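Local coordinates for ARO (armadillo repeats only protein) (Plasmodium falciparum Santa Lucia, PDB 5EWP) that probably acts as an armadillo-repeat scaffold that binds partner proteins during the translocation and attachment of rhoptries to the apical pole of the malaria parasite, at residues A[14-19]-A[56-61]; A[26-31]-A[64-69]; A[128-133]-A[150-155]; A[177-182]-A[196-201]. One frame throughout, in Å; residues are numbered along the deposited sequence.

Interaction 1. Residues A[14-19]-A[56-61]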
loop_
_atom_site.group_PDB
_atom_site.type_symbol
_atom_site.label_atom_id
_atom_site.label_comp_id
_atom_site.label_asym_id
_atom_site.label_seq_id
_atom_site.Cartn_x
_atom_site.Cartn_y
_atom_site.Cartn_z
ATOM N N ASN A 14 29.288 -11.601 -5.346
ATOM C CA ASN A 14 29.181 -11.616 -3.903
ATOM C C ASN A 14 27.728 -11.443 -3.476
ATOM O O ASN A 14 27.278 -12.075 -2.523
ATOM C CB ASN A 14 30.024 -10.501 -3.287
ATOM C CG ASN A 14 30.161 -10.638 -1.790
ATOM O OD1 ASN A 14 30.424 -11.725 -1.279
ATOM N ND2 ASN A 14 29.949 -9.542 -1.073
ATOM N N ASP A 15 27.006 -10.581 -4.187
ATOM C CA ASP A 15 25.618 -10.274 -3.811
ATOM C C ASP A 15 24.720 -11.502 -3.969
ATOM O O ASP A 15 23.788 -11.710 -3.183
ATOM C CB ASP A 15 25.076 -9.106 -4.638
ATOM C CG ASP A 15 25.678 -7.784 -4.228
ATOM O OD1 ASP A 15 26.482 -7.777 -3.277
ATOM O OD2 ASP A 15 25.326 -6.749 -4.829
ATOM N N ILE A 16 25.001 -12.316 -4.983
ATOM C CA ILE A 16 24.243 -13.542 -5.177
ATOM C C ILE A 16 24.535 -14.526 -4.048
ATOM O O ILE A 16 23.631 -15.179 -3.536
ATOM C CB ILE A 16 24.546 -14.190 -6.543
ATOM C CG1 ILE A 16 23.960 -13.325 -7.663
ATOM C CG2 ILE A 16 23.988 -15.614 -6.603
ATOM C CD1 ILE A 16 24.214 -13.866 -9.059
ATOM N N LEU A 17 25.796 -14.617 -3.641
ATOM C CA LEU A 17 26.137 -15.492 -2.531
ATOM C C LEU A 17 25.514 -15.000 -1.229
ATOM O O LEU A 17 25.002 -15.802 -0.450
ATOM C CB LEU A 17 27.646 -15.603 -2.390
ATOM C CG LEU A 17 28.242 -16.318 -3.599
ATOM C CD1 LEU A 17 29.703 -16.470 -3.414
ATOM C CD2 LEU A 17 27.594 -17.680 -3.762
ATOM N N ARG A 18 25.565 -13.688 -1.011
ATOM C CA ARG A 18 24.960 -13.076 0.172
ATOM C C ARG A 18 23.469 -13.339 0.193
ATOM O O ARG A 18 22.915 -13.676 1.232
ATOM C CB ARG A 18 25.243 -11.574 0.209
ATOM C CG ARG A 18 26.665 -11.241 0.639
ATOM C CD ARG A 18 26.973 -9.750 0.524
ATOM N NE ARG A 18 26.100 -8.919 1.351
ATOM C CZ ARG A 18 25.880 -7.624 1.141
ATOM N NH1 ARG A 18 26.466 -7.006 0.123
ATOM N NH2 ARG A 18 25.070 -6.948 1.946
ATOM N N PHE A 19 22.824 -13.215 -0.966
ATOM C CA PHE A 19 21.399 -13.501 -1.057
ATOM C C PHE A 19 21.082 -14.952 -0.696
ATOM O O PHE A 19 20.158 -15.223 0.077
ATOM C CB PHE A 19 20.844 -13.203 -2.459
ATOM C CG PHE A 19 19.372 -13.480 -2.570
ATOM C CD1 PHE A 19 18.445 -12.494 -2.248
ATOM C CD2 PHE A 19 18.911 -14.747 -2.932
ATOM C CE1 PHE A 19 17.072 -12.749 -2.318
ATOM C CE2 PHE A 19 17.559 -15.014 -2.991
ATOM C CZ PHE A 19 16.632 -14.015 -2.669
ATOM N N LYS A 56 14.205 -8.004 -11.085
ATOM C CA LYS A 56 15.203 -8.074 -12.146
ATOM C C LYS A 56 16.619 -7.990 -11.592
ATOM O O LYS A 56 17.605 -8.188 -12.323
ATOM C CB LYS A 56 14.969 -6.950 -13.173
ATOM C CG LYS A 56 13.586 -7.000 -13.825
ATOM C CD LYS A 56 13.440 -6.046 -15.027
ATOM C CE LYS A 56 14.194 -4.730 -14.841
ATOM N NZ LYS A 56 13.396 -3.641 -14.194
ATOM N N THR A 57 16.707 -7.715 -10.295
ATOM C CA THR A 57 17.981 -7.599 -9.581
ATOM C C THR A 57 17.904 -8.241 -8.209
ATOM O O THR A 57 16.814 -8.457 -7.681
ATOM C CB THR A 57 18.420 -6.127 -9.381
ATOM O OG1 THR A 57 17.374 -5.416 -8.709
ATOM C CG2 THR A 57 18.731 -5.433 -10.708
ATOM N N ILE A 58 19.062 -8.511 -7.612
ATOM C CA ILE A 58 19.107 -9.033 -6.252
ATOM C C ILE A 58 18.411 -8.056 -5.291
ATOM O O ILE A 58 17.755 -8.470 -4.331
ATOM C CB ILE A 58 20.565 -9.294 -5.813
ATOM C CG1 ILE A 58 21.108 -10.525 -6.532
ATOM C CG2 ILE A 58 20.671 -9.493 -4.313
ATOM C CD1 ILE A 58 20.402 -11.801 -6.142
ATOM N N GLY A 59 18.534 -6.763 -5.569
ATOM C CA GLY A 59 17.882 -5.742 -4.754
ATOM C C GLY A 59 16.373 -5.910 -4.691
ATOM O O GLY A 59 15.779 -5.952 -3.612
ATOM N N ALA A 60 15.730 -6.018 -5.851
ATOM C CA ALA A 60 14.286 -6.218 -5.867
ATOM C C ALA A 60 13.894 -7.590 -5.306
ATOM O O ALA A 60 12.844 -7.740 -4.682
ATOM C CB ALA A 60 13.748 -6.049 -7.271
ATOM N N LEU A 61 14.734 -8.592 -5.538
ATOM C CA LEU A 61 14.461 -9.929 -5.035
ATOM C C LEU A 61 14.514 -9.975 -3.503
ATOM O O LEU A 61 13.739 -10.678 -2.853
ATOM C CB LEU A 61 15.463 -10.905 -5.624
ATOM C CG LEU A 61 15.189 -12.384 -5.368
ATOM C CD1 LEU A 61 13.848 -12.808 -5.942
ATOM C CD2 LEU A 61 16.332 -13.188 -5.967
#
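Helix 14-25 meets the first turn of helix 58-70 with Ile16 and Ile58 nearest in the backbone, CA to CA 6.9 Å. Thr57 is the N-cap of the second helix, its OG1 accepting a weak bond from Ala60 N; Ile58 follows and points at helix 14-25. Ile58 keeps CG2 anti to its backbone N and bends again at CD1 (chi2 -66°). The Ile16 and Ile58 side chains cross at about a right angle, Ile16 CG1 to Ile58 CG1 4.2 Å. Ile58 CG2 lies against the Asp15 carbonyl, and Ile58 CD1 rests on Phe19 CB at 4.0 Å. Phe19, with CG anti to its own N (chi1 -179°), carries its ring across to Leu61. That leucine lays CD2 over one face of the Phe19 ring, 3.8 Å from the centroid and displaced toward the rim, in a CH-pi contact; Phe19 CZ comes within 3.4 Å of Leu61 CD2. The ring also meets Phe31 of helix 28-34. Beside this apolar seam Asp15 bonds Ser37 through OD2, while its OD1 pairs with Arg18 NH1. Dispersion thus joins the helices, with charge at the margin, at the N-terminal end of an armadillo-type solenoid.

Interaction 2. Residues A[26-31]-A[64-69]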
loop_
_atom_site.group_PDB
_atom_site.type_symbol
_atom_site.label_atom_id
_atom_site.label_comp_id
_atom_site.label_asym_id
_atom_site.label_seq_id
_atom_site.Cartn_x
_atom_site.Cartn_y
_atom_site.Cartn_z
ATOM N N ASN A 26 16.903 -16.940 6.797
ATOM C CA ASN A 26 15.965 -15.840 7.073
ATOM C C ASN A 26 16.648 -14.625 7.679
ATOM O O ASN A 26 16.155 -14.029 8.644
ATOM C CB ASN A 26 14.842 -16.297 8.007
ATOM C CG ASN A 26 13.945 -17.335 7.379
ATOM O OD1 ASN A 26 13.497 -17.181 6.246
ATOM N ND2 ASN A 26 13.679 -18.410 8.113
ATOM N N ASP A 27 17.785 -14.256 7.104
ATOM C CA ASP A 27 18.581 -13.151 7.611
ATOM C C ASP A 27 17.965 -11.816 7.195
ATOM O O ASP A 27 18.240 -11.294 6.100
ATOM C CB ASP A 27 20.018 -13.263 7.102
ATOM C CG ASP A 27 20.980 -12.362 7.849
ATOM O OD1 ASP A 27 20.545 -11.353 8.441
ATOM O OD2 ASP A 27 22.195 -12.642 7.811
ATOM N N VAL A 28 17.124 -11.277 8.072
ATOM C CA VAL A 28 16.408 -10.037 7.803
ATOM C C VAL A 28 17.353 -8.870 7.528
ATOM O O VAL A 28 17.188 -8.168 6.531
ATOM C CB VAL A 28 15.458 -9.679 8.976
ATOM C CG1 VAL A 28 14.923 -8.267 8.817
ATOM C CG2 VAL A 28 14.320 -10.671 9.033
ATOM N N GLN A 29 18.342 -8.655 8.393
ATOM C CA GLN A 29 19.242 -7.516 8.224
ATOM C C GLN A 29 20.015 -7.591 6.915
ATOM O O GLN A 29 20.241 -6.570 6.249
ATOM C CB GLN A 29 20.232 -7.409 9.384
ATOM C CG GLN A 29 21.107 -6.159 9.315
ATOM C CD GLN A 29 20.305 -4.876 9.446
ATOM O OE1 GLN A 29 19.858 -4.518 10.541
ATOM N NE2 GLN A 29 20.111 -4.180 8.339
ATOM N N GLU A 30 20.430 -8.794 6.544
ATOM C CA GLU A 30 21.192 -8.933 5.298
ATOM C C GLU A 30 20.304 -8.656 4.076
ATOM O O GLU A 30 20.730 -7.991 3.127
ATOM C CB GLU A 30 21.814 -10.325 5.208
ATOM C CG GLU A 30 22.772 -10.521 4.065
ATOM C CD GLU A 30 24.018 -9.658 4.143
ATOM O OE1 GLU A 30 24.308 -9.079 5.210
ATOM O OE2 GLU A 30 24.732 -9.590 3.126
ATOM N N PHE A 31 19.068 -9.145 4.110
ATOM C CA PHE A 31 18.108 -8.812 3.053
ATOM C C PHE A 31 17.923 -7.294 2.938
ATOM O O PHE A 31 17.905 -6.756 1.848
ATOM C CB PHE A 31 16.752 -9.484 3.304
ATOM C CG PHE A 31 16.679 -10.930 2.850
ATOM C CD1 PHE A 31 17.195 -11.317 1.623
ATOM C CD2 PHE A 31 16.083 -11.893 3.655
ATOM C CE1 PHE A 31 17.115 -12.641 1.206
ATOM C CE2 PHE A 31 16.006 -13.219 3.250
ATOM C CZ PHE A 31 16.520 -13.592 2.016
ATOM N N THR A 64 11.513 -8.487 -2.121
ATOM C CA THR A 64 10.432 -9.456 -2.225
ATOM C C THR A 64 10.498 -10.501 -1.085
ATOM O O THR A 64 9.481 -10.847 -0.499
ATOM C CB THR A 64 10.445 -10.150 -3.596
ATOM O OG1 THR A 64 10.371 -9.145 -4.621
ATOM C CG2 THR A 64 9.268 -11.087 -3.721
ATOM N N GLN A 65 11.688 -10.988 -0.749
ATOM C CA GLN A 65 11.784 -11.954 0.348
ATOM C C GLN A 65 11.377 -11.312 1.669
ATOM O O GLN A 65 10.772 -11.970 2.520
ATOM C CB GLN A 65 13.193 -12.526 0.475
ATOM C CG GLN A 65 13.660 -13.303 -0.771
ATOM C CD GLN A 65 12.733 -14.453 -1.162
ATOM O OE1 GLN A 65 12.548 -14.723 -2.346
ATOM N NE2 GLN A 65 12.155 -15.131 -0.175
ATOM N N LEU A 66 11.711 -10.034 1.841
ATOM C CA LEU A 66 11.310 -9.312 3.054
ATOM C C LEU A 66 9.786 -9.184 3.109
ATOM O O LEU A 66 9.176 -9.347 4.173
ATOM C CB LEU A 66 11.978 -7.933 3.113
ATOM C CG LEU A 66 13.465 -7.969 3.473
ATOM C CD1 LEU A 66 14.168 -6.637 3.166
ATOM C CD2 LEU A 66 13.680 -8.387 4.937
ATOM N N ALA A 67 9.169 -8.925 1.959
ATOM C CA ALA A 67 7.712 -8.854 1.884
ATOM C C ALA A 67 7.074 -10.194 2.268
ATOM O O ALA A 67 6.041 -10.242 2.935
ATOM C CB ALA A 67 7.273 -8.436 0.496
ATOM N N ILE A 68 7.696 -11.281 1.832
ATOM C CA ILE A 68 7.209 -12.613 2.165
ATOM C C ILE A 68 7.268 -12.838 3.667
ATOM O O ILE A 68 6.301 -13.314 4.270
ATOM C CB ILE A 68 8.014 -13.695 1.396
ATOM C CG1 ILE A 68 7.655 -13.616 -0.084
ATOM C CG2 ILE A 68 7.713 -15.077 1.945
ATOM C CD1 ILE A 68 8.577 -14.444 -1.001
ATOM N N LEU A 69 8.376 -12.449 4.284
ATOM C CA LEU A 69 8.495 -12.588 5.728
ATOM C C LEU A 69 7.453 -11.728 6.434
ATOM O O LEU A 69 6.840 -12.165 7.421
ATOM C CB LEU A 69 9.902 -12.225 6.193
ATOM C CG LEU A 69 11.031 -13.129 5.688
ATOM C CD1 LEU A 69 12.385 -12.641 6.188
ATOM C CD2 LEU A 69 10.774 -14.577 6.099
#
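Phe31, on the short helix 28-34, contributes both its ring and its CB to this buried contact. Its CG stands anti to the carbonyl carbon (chi1 -82°), and the ring turns so that one face receives Gln65 CB, 3.9 Å from the centroid and only 15° off the ring normal. This is a CH-pi contact made by the aliphatic base of a polar residue. Gln65 then bends at chi2 (-57°), which leads its amide away from the 26-31 segment while CG still grazes the rim at CZ. Leu66 meets the base of the same phenylalanine: its CB sets off aslant to the other segment, but the branch comes nearer until Leu66 CG lies 3.6 Å from Phe31 CB. Leu66 CD2 also meets Val28 CG1 at 4.1 Å. The two valine methyls divide their partners, for Val28 CG2 meets Leu69 CD1 at 4.0 Å. Leu69, an extended leucine, sends its other methyl toward Asn26 OD1. Asparagine tolerates the positive phi of the Schellman motif that ends the preceding helix better than most residues, and Asp27 follows at once as N-cap, Asp27 OD1 accepting from Glu30 N at 3.2 Å. Tyr78 of helix 77-84 packs on Asn26, Val28 and Leu69. Polar atoms thus shape the sharp turn between two helices, whereas aliphatic branches and one aromatic face hold that turn against helix 58-70, as in the layered helices of armadillo repeats.

Interaction 3. Residues A[128-133]-A[150-155]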
loop_
_atom_site.group_PDB
_atom_site.type_symbol
_atom_site.label_atom_id
_atom_site.label_comp_id
_atom_site.label_asym_id
_atom_site.label_seq_id
_atom_site.Cartn_x
_atom_site.Cartn_y
_atom_site.Cartn_z
ATOM N N GLY A 128 8.514 9.614 5.557
ATOM C CA GLY A 128 8.094 10.264 4.323
ATOM C C GLY A 128 7.451 9.392 3.247
ATOM O O GLY A 128 7.505 9.715 2.065
ATOM N N ALA A 129 6.810 8.304 3.657
ATOM C CA ALA A 129 6.200 7.374 2.703
ATOM C C ALA A 129 4.967 7.932 1.999
ATOM O O ALA A 129 4.687 7.543 0.881
ATOM C CB ALA A 129 5.823 6.076 3.397
ATOM N N LEU A 130 4.199 8.798 2.661
ATOM C CA LEU A 130 2.876 9.151 2.141
ATOM C C LEU A 130 2.843 9.703 0.703
ATOM O O LEU A 130 2.011 9.260 -0.085
ATOM C CB LEU A 130 2.176 10.150 3.073
ATOM C CG LEU A 130 1.383 9.612 4.262
ATOM C CD1 LEU A 130 0.578 10.756 4.901
ATOM C CD2 LEU A 130 0.466 8.446 3.883
ATOM N N PRO A 131 3.729 10.659 0.354
ATOM C CA PRO A 131 3.631 11.179 -1.022
ATOM C C PRO A 131 3.790 10.085 -2.082
ATOM O O PRO A 131 3.108 10.123 -3.118
ATOM C CB PRO A 131 4.793 12.175 -1.112
ATOM C CG PRO A 131 5.042 12.598 0.280
ATOM C CD PRO A 131 4.745 11.385 1.141
ATOM N N TYR A 132 4.667 9.120 -1.818
ATOM C CA TYR A 132 4.905 8.030 -2.767
ATOM C C TYR A 132 3.700 7.103 -2.817
ATOM O O TYR A 132 3.280 6.671 -3.883
ATOM C CB TYR A 132 6.159 7.243 -2.387
ATOM C CG TYR A 132 7.385 8.110 -2.361
ATOM C CD1 TYR A 132 8.027 8.468 -3.537
ATOM C CD2 TYR A 132 7.875 8.617 -1.158
ATOM C CE1 TYR A 132 9.143 9.285 -3.520
ATOM C CE2 TYR A 132 8.993 9.436 -1.134
ATOM C CZ TYR A 132 9.623 9.763 -2.323
ATOM O OH TYR A 132 10.732 10.574 -2.315
ATOM N N LEU A 133 3.137 6.801 -1.652
ATOM C CA LEU A 133 1.985 5.915 -1.608
ATOM C C LEU A 133 0.763 6.572 -2.246
ATOM O O LEU A 133 -0.041 5.901 -2.897
ATOM C CB LEU A 133 1.693 5.512 -0.171
ATOM C CG LEU A 133 2.784 4.683 0.516
ATOM C CD1 LEU A 133 2.477 4.591 1.999
ATOM C CD2 LEU A 133 2.883 3.302 -0.096
ATOM N N GLN A 150 -4.627 1.128 0.990
ATOM C CA GLN A 150 -4.703 0.446 2.289
ATOM C C GLN A 150 -3.587 0.907 3.218
ATOM O O GLN A 150 -3.814 1.122 4.395
ATOM C CB GLN A 150 -4.632 -1.073 2.120
ATOM C CG GLN A 150 -4.803 -1.854 3.434
ATOM C CD GLN A 150 -6.209 -1.746 4.000
ATOM O OE1 GLN A 150 -6.414 -1.324 5.153
ATOM N NE2 GLN A 150 -7.187 -2.137 3.200
ATOM N N THR A 151 -2.374 1.026 2.691
ATOM C CA THR A 151 -1.238 1.446 3.508
ATOM C C THR A 151 -1.417 2.879 3.994
ATOM O O THR A 151 -1.162 3.190 5.162
ATOM C CB THR A 151 0.077 1.301 2.715
ATOM O OG1 THR A 151 0.118 -0.025 2.194
ATOM C CG2 THR A 151 1.283 1.485 3.627
ATOM N N CYS A 152 -1.865 3.751 3.098
ATOM C CA CYS A 152 -2.203 5.124 3.500
ATOM C C CYS A 152 -3.193 5.139 4.647
ATOM O O CYS A 152 -3.024 5.886 5.611
ATOM C CB CYS A 152 -2.794 5.913 2.345
ATOM S SG CYS A 152 -1.551 6.363 1.117
ATOM N N ARG A 153 -4.242 4.332 4.527
ATOM C CA ARG A 153 -5.272 4.292 5.565
ATOM C C ARG A 153 -4.704 3.758 6.871
ATOM O O ARG A 153 -4.994 4.296 7.952
ATOM C CB ARG A 153 -6.463 3.453 5.116
ATOM C CG ARG A 153 -7.536 3.238 6.205
ATOM C CD ARG A 153 -7.317 1.931 6.953
ATOM N NE ARG A 153 -8.243 1.785 8.076
ATOM C CZ ARG A 153 -8.046 0.951 9.088
ATOM N NH1 ARG A 153 -6.957 0.203 9.121
ATOM N NH2 ARG A 153 -8.938 0.865 10.067
ATOM N N ASN A 154 -3.905 2.697 6.779
ATOM C CA ASN A 154 -3.333 2.104 7.995
ATOM C C ASN A 154 -2.477 3.114 8.739
ATOM O O ASN A 154 -2.422 3.112 9.979
ATOM C CB ASN A 154 -2.533 0.835 7.662
ATOM C CG ASN A 154 -3.439 -0.338 7.251
ATOM O OD1 ASN A 154 -4.648 -0.298 7.455
ATOM N ND2 ASN A 154 -2.845 -1.388 6.697
ATOM N N ILE A 155 -1.833 3.999 7.985
ATOM C CA ILE A 155 -1.070 5.095 8.577
ATOM C C ILE A 155 -1.977 6.210 9.101
ATOM O O ILE A 155 -1.848 6.592 10.271
ATOM C CB ILE A 155 -0.065 5.695 7.555
ATOM C CG1 ILE A 155 1.018 4.662 7.237
ATOM C CG2 ILE A 155 0.579 6.969 8.084
ATOM C CD1 ILE A 155 1.775 4.952 5.918
#
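Two leucines one turn apart on helix 130-136 face three residues of helix 142-156, and the way each is turned decides which it meets. Leu133 points at the opposing helix. Its CG is anti to the carbonyl carbon and its outer chain extended (chi2 169°), so CD1 passes between Thr151 and Ile155, the leucine crossing both side chains at about a right angle. Leu133 CD1 lies 3.7 Å from Thr151 CG2 and 4.0 Å from Ile155 CD1, wedged by a methyl from each of two residues a helical turn apart. Nearer the backbone, Leu133 CB rests on Cys152 SG at 3.6 Å. Leu130 starts at a slant to the other helix, but its CD2 turns in to meet the same sulfur, 4.0 Å from Cys152 SG, and looks more loosely toward Ile155 CD1.

Cysteine fits here because a small, polarisable sulfur can sit between two leucines where the backbones are close, Leu130 CA to Cys152 CA being 6.6 Å. Threonine suits the buried helix because chi1 (-52°) turns its methyl to Leu133 while OG1 bonds back to Ala147 O. Phe125 and Met124 of helix 118-126 add to the same core. This joining of helices 130-136 and 142-156 is consistent with helix-to-helix packing in the interior of an armadillo-type array. The contact itself consequently relies on dispersion and sulfur-to-aliphatic packing, the one hydroxyl being satisfied within its own helix.

Interaction 4. Residues A[177-182]-A[196-201]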
loop_
_atom_site.group_PDB
_atom_site.type_symbol
_atom_site.label_atom_id
_atom_site.label_comp_id
_atom_site.label_asym_id
_atom_site.label_seq_id
_atom_site.Cartn_x
_atom_site.Cartn_y
_atom_site.Cartn_z
ATOM N N ASN A 177 -11.070 9.196 -6.269
ATOM C CA ASN A 177 -10.951 8.637 -7.611
ATOM C C ASN A 177 -11.024 7.116 -7.649
ATOM O O ASN A 177 -11.447 6.533 -8.650
ATOM C CB ASN A 177 -9.646 9.084 -8.266
ATOM C CG ASN A 177 -9.670 10.541 -8.661
ATOM O OD1 ASN A 177 -10.692 11.216 -8.524
ATOM N ND2 ASN A 177 -8.542 11.039 -9.156
ATOM N N LEU A 178 -10.638 6.463 -6.560
ATOM C CA LEU A 178 -10.743 5.010 -6.512
ATOM C C LEU A 178 -12.197 4.555 -6.473
ATOM O O LEU A 178 -12.481 3.383 -6.688
ATOM C CB LEU A 178 -9.979 4.438 -5.307
ATOM C CG LEU A 178 -8.452 4.596 -5.373
ATOM C CD1 LEU A 178 -7.744 3.994 -4.161
ATOM C CD2 LEU A 178 -7.915 4.005 -6.639
ATOM N N LEU A 179 -13.121 5.480 -6.210
ATOM C CA LEU A 179 -14.542 5.138 -6.222
ATOM C C LEU A 179 -15.098 4.965 -7.644
ATOM O O LEU A 179 -16.144 4.339 -7.840
ATOM C CB LEU A 179 -15.359 6.214 -5.506
ATOM C CG LEU A 179 -15.053 6.470 -4.031
ATOM C CD1 LEU A 179 -15.777 7.741 -3.564
ATOM C CD2 LEU A 179 -15.461 5.275 -3.187
ATOM N N GLU A 180 -14.404 5.516 -8.629
ATOM C CA GLU A 180 -14.894 5.478 -10.008
ATOM C C GLU A 180 -14.994 4.061 -10.575
ATOM O O GLU A 180 -14.174 3.199 -10.273
ATOM C CB GLU A 180 -14.010 6.338 -10.916
ATOM C CG GLU A 180 -14.165 7.828 -10.655
ATOM C CD GLU A 180 -13.314 8.692 -11.572
ATOM O OE1 GLU A 180 -12.586 8.140 -12.425
ATOM O OE2 GLU A 180 -13.363 9.930 -11.422
ATOM N N LEU A 181 -16.024 3.822 -11.379
ATOM C CA LEU A 181 -16.150 2.558 -12.100
ATOM C C LEU A 181 -15.126 2.489 -13.227
ATOM O O LEU A 181 -14.714 3.526 -13.748
ATOM C CB LEU A 181 -17.566 2.406 -12.677
ATOM C CG LEU A 181 -18.712 2.166 -11.694
ATOM C CD1 LEU A 181 -20.049 2.118 -12.429
ATOM C CD2 LEU A 181 -18.496 0.900 -10.894
ATOM N N PRO A 182 -14.725 1.266 -13.624
ATOM C CA PRO A 182 -13.960 1.067 -14.860
ATOM C C PRO A 182 -14.785 1.551 -16.052
ATOM O O PRO A 182 -16.007 1.417 -16.011
ATOM C CB PRO A 182 -13.748 -0.449 -14.915
ATOM C CG PRO A 182 -13.992 -0.936 -13.540
ATOM C CD PRO A 182 -14.963 0.002 -12.908
ATOM N N GLU A 196 -13.451 -0.883 -0.767
ATOM C CA GLU A 196 -12.416 -0.591 0.228
ATOM C C GLU A 196 -12.220 0.918 0.376
ATOM O O GLU A 196 -12.051 1.429 1.485
ATOM C CB GLU A 196 -11.098 -1.283 -0.141
ATOM C CG GLU A 196 -11.188 -2.803 -0.075
ATOM C CD GLU A 196 -9.941 -3.507 -0.583
ATOM O OE1 GLU A 196 -8.962 -2.818 -0.956
ATOM O OE2 GLU A 196 -9.947 -4.756 -0.623
ATOM N N ALA A 197 -12.292 1.634 -0.742
ATOM C CA ALA A 197 -12.123 3.078 -0.719
ATOM C C ALA A 197 -13.247 3.769 0.068
ATOM O O ALA A 197 -13.013 4.778 0.714
ATOM C CB ALA A 197 -12.041 3.625 -2.152
ATOM N N ILE A 198 -14.460 3.227 0.018
ATOM C CA ILE A 198 -15.553 3.748 0.834
ATOM C C ILE A 198 -15.156 3.673 2.303
ATOM O O ILE A 198 -15.266 4.647 3.046
ATOM C CB ILE A 198 -16.853 2.963 0.632
ATOM C CG1 ILE A 198 -17.403 3.195 -0.773
ATOM C CG2 ILE A 198 -17.903 3.388 1.671
ATOM C CD1 ILE A 198 -18.564 2.286 -1.119
ATOM N N TYR A 199 -14.666 2.511 2.707
ATOM C CA TYR A 199 -14.253 2.316 4.095
ATOM C C TYR A 199 -13.073 3.206 4.468
ATOM O O TYR A 199 -12.975 3.681 5.596
ATOM C CB TYR A 199 -13.920 0.850 4.339
ATOM C CG TYR A 199 -15.102 -0.076 4.166
ATOM C CD1 TYR A 199 -16.396 0.328 4.497
ATOM C CD2 TYR A 199 -14.922 -1.361 3.671
ATOM C CE1 TYR A 199 -17.478 -0.535 4.334
ATOM C CE2 TYR A 199 -15.989 -2.222 3.506
ATOM C CZ TYR A 199 -17.257 -1.813 3.833
ATOM O OH TYR A 199 -18.291 -2.701 3.650
ATOM N N HIS A 200 -12.154 3.418 3.528
ATOM C CA HIS A 200 -11.031 4.305 3.801
ATOM C C HIS A 200 -11.511 5.736 4.067
ATOM O O HIS A 200 -11.020 6.406 4.973
ATOM C CB HIS A 200 -10.029 4.295 2.634
ATOM C CG HIS A 200 -9.395 2.960 2.378
ATOM N ND1 HIS A 200 -9.261 1.992 3.354
ATOM C CD2 HIS A 200 -8.863 2.428 1.246
ATOM C CE1 HIS A 200 -8.663 0.930 2.839
ATOM N NE2 HIS A 200 -8.417 1.167 1.560
ATOM N N LEU A 201 -12.456 6.207 3.256
ATOM C CA LEU A 201 -12.988 7.551 3.413
ATOM C C LEU A 201 -13.700 7.721 4.756
ATOM O O LEU A 201 -13.528 8.735 5.427
ATOM C CB LEU A 201 -13.934 7.881 2.256
ATOM C CG LEU A 201 -13.212 8.096 0.923
ATOM C CD1 LEU A 201 -14.202 8.076 -0.247
ATOM C CD2 LEU A 201 -12.414 9.400 0.950
#
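Ala197 is the first residue of this stretch of helix 192-205 to touch the 177-182 segment, and its small side chain permits the closest backbone approach, 6.3 Å from Ala197 CA to Leu178 CA. The single methyl serves two neighbours: Ala197 CB lies 3.9 Å from Leu178 CB and equally far from Leu179 CD2. Leu178, extended beyond CB, continues to Lys145 and Ala149 of helix 142-156. Ile198 comes next. Its side chain, with CG1 anti to the carbonyl carbon, crosses that of Leu179 at about a right angle, Ile198 CG1 meeting Leu179 CD2 at 3.7 Å, and it also touches Leu239, Ser243 and Leu246 of helix 237-250. Burial against neighbouring helices on more than one side is consistent with the stacked helices of an armadillo-type solenoid. The 177-182 segment enters this core at the end of helix 171-177, where a type I turn from Asn177 to Glu180, closed by Glu180 N to Asn177 O at 3.1 Å, presents Leu178 and Leu179 in succession. His200 takes no part in meeting that turn and packs instead on Gln150 and Arg153 of helix 142-156. Leu201, one turn beyond Ala197, points back at the turn and reaches Leu179 tip to tip, Leu201 CD1 to Leu179 CD1 being 3.7 Å.

The four contacts follow the elongated, single-chain helical array from its N-terminal to its C-terminal part. Interactions 1 and 2 both use helix 58-70, their segments alternate along the sequence, and their centres are 12 Å apart; the packing of Phe19 on Phe31 and Gln65 joins their apolar parts, and the Arg18-Glu30 salt bridge links them at the side. Interaction 3 follows in series near the middle of the chain, its centre about 21 Å from that of interaction 2. Interaction 4 comes last, its centre about 16 Å from that of interaction 3, which it touches through His200 against Gln150 and Arg153. Interactions 1 and 4, about 37 Å apart by centres, lie on opposite sides of the chain's centre, consistent with a solenoid built from successive local contacts between helices.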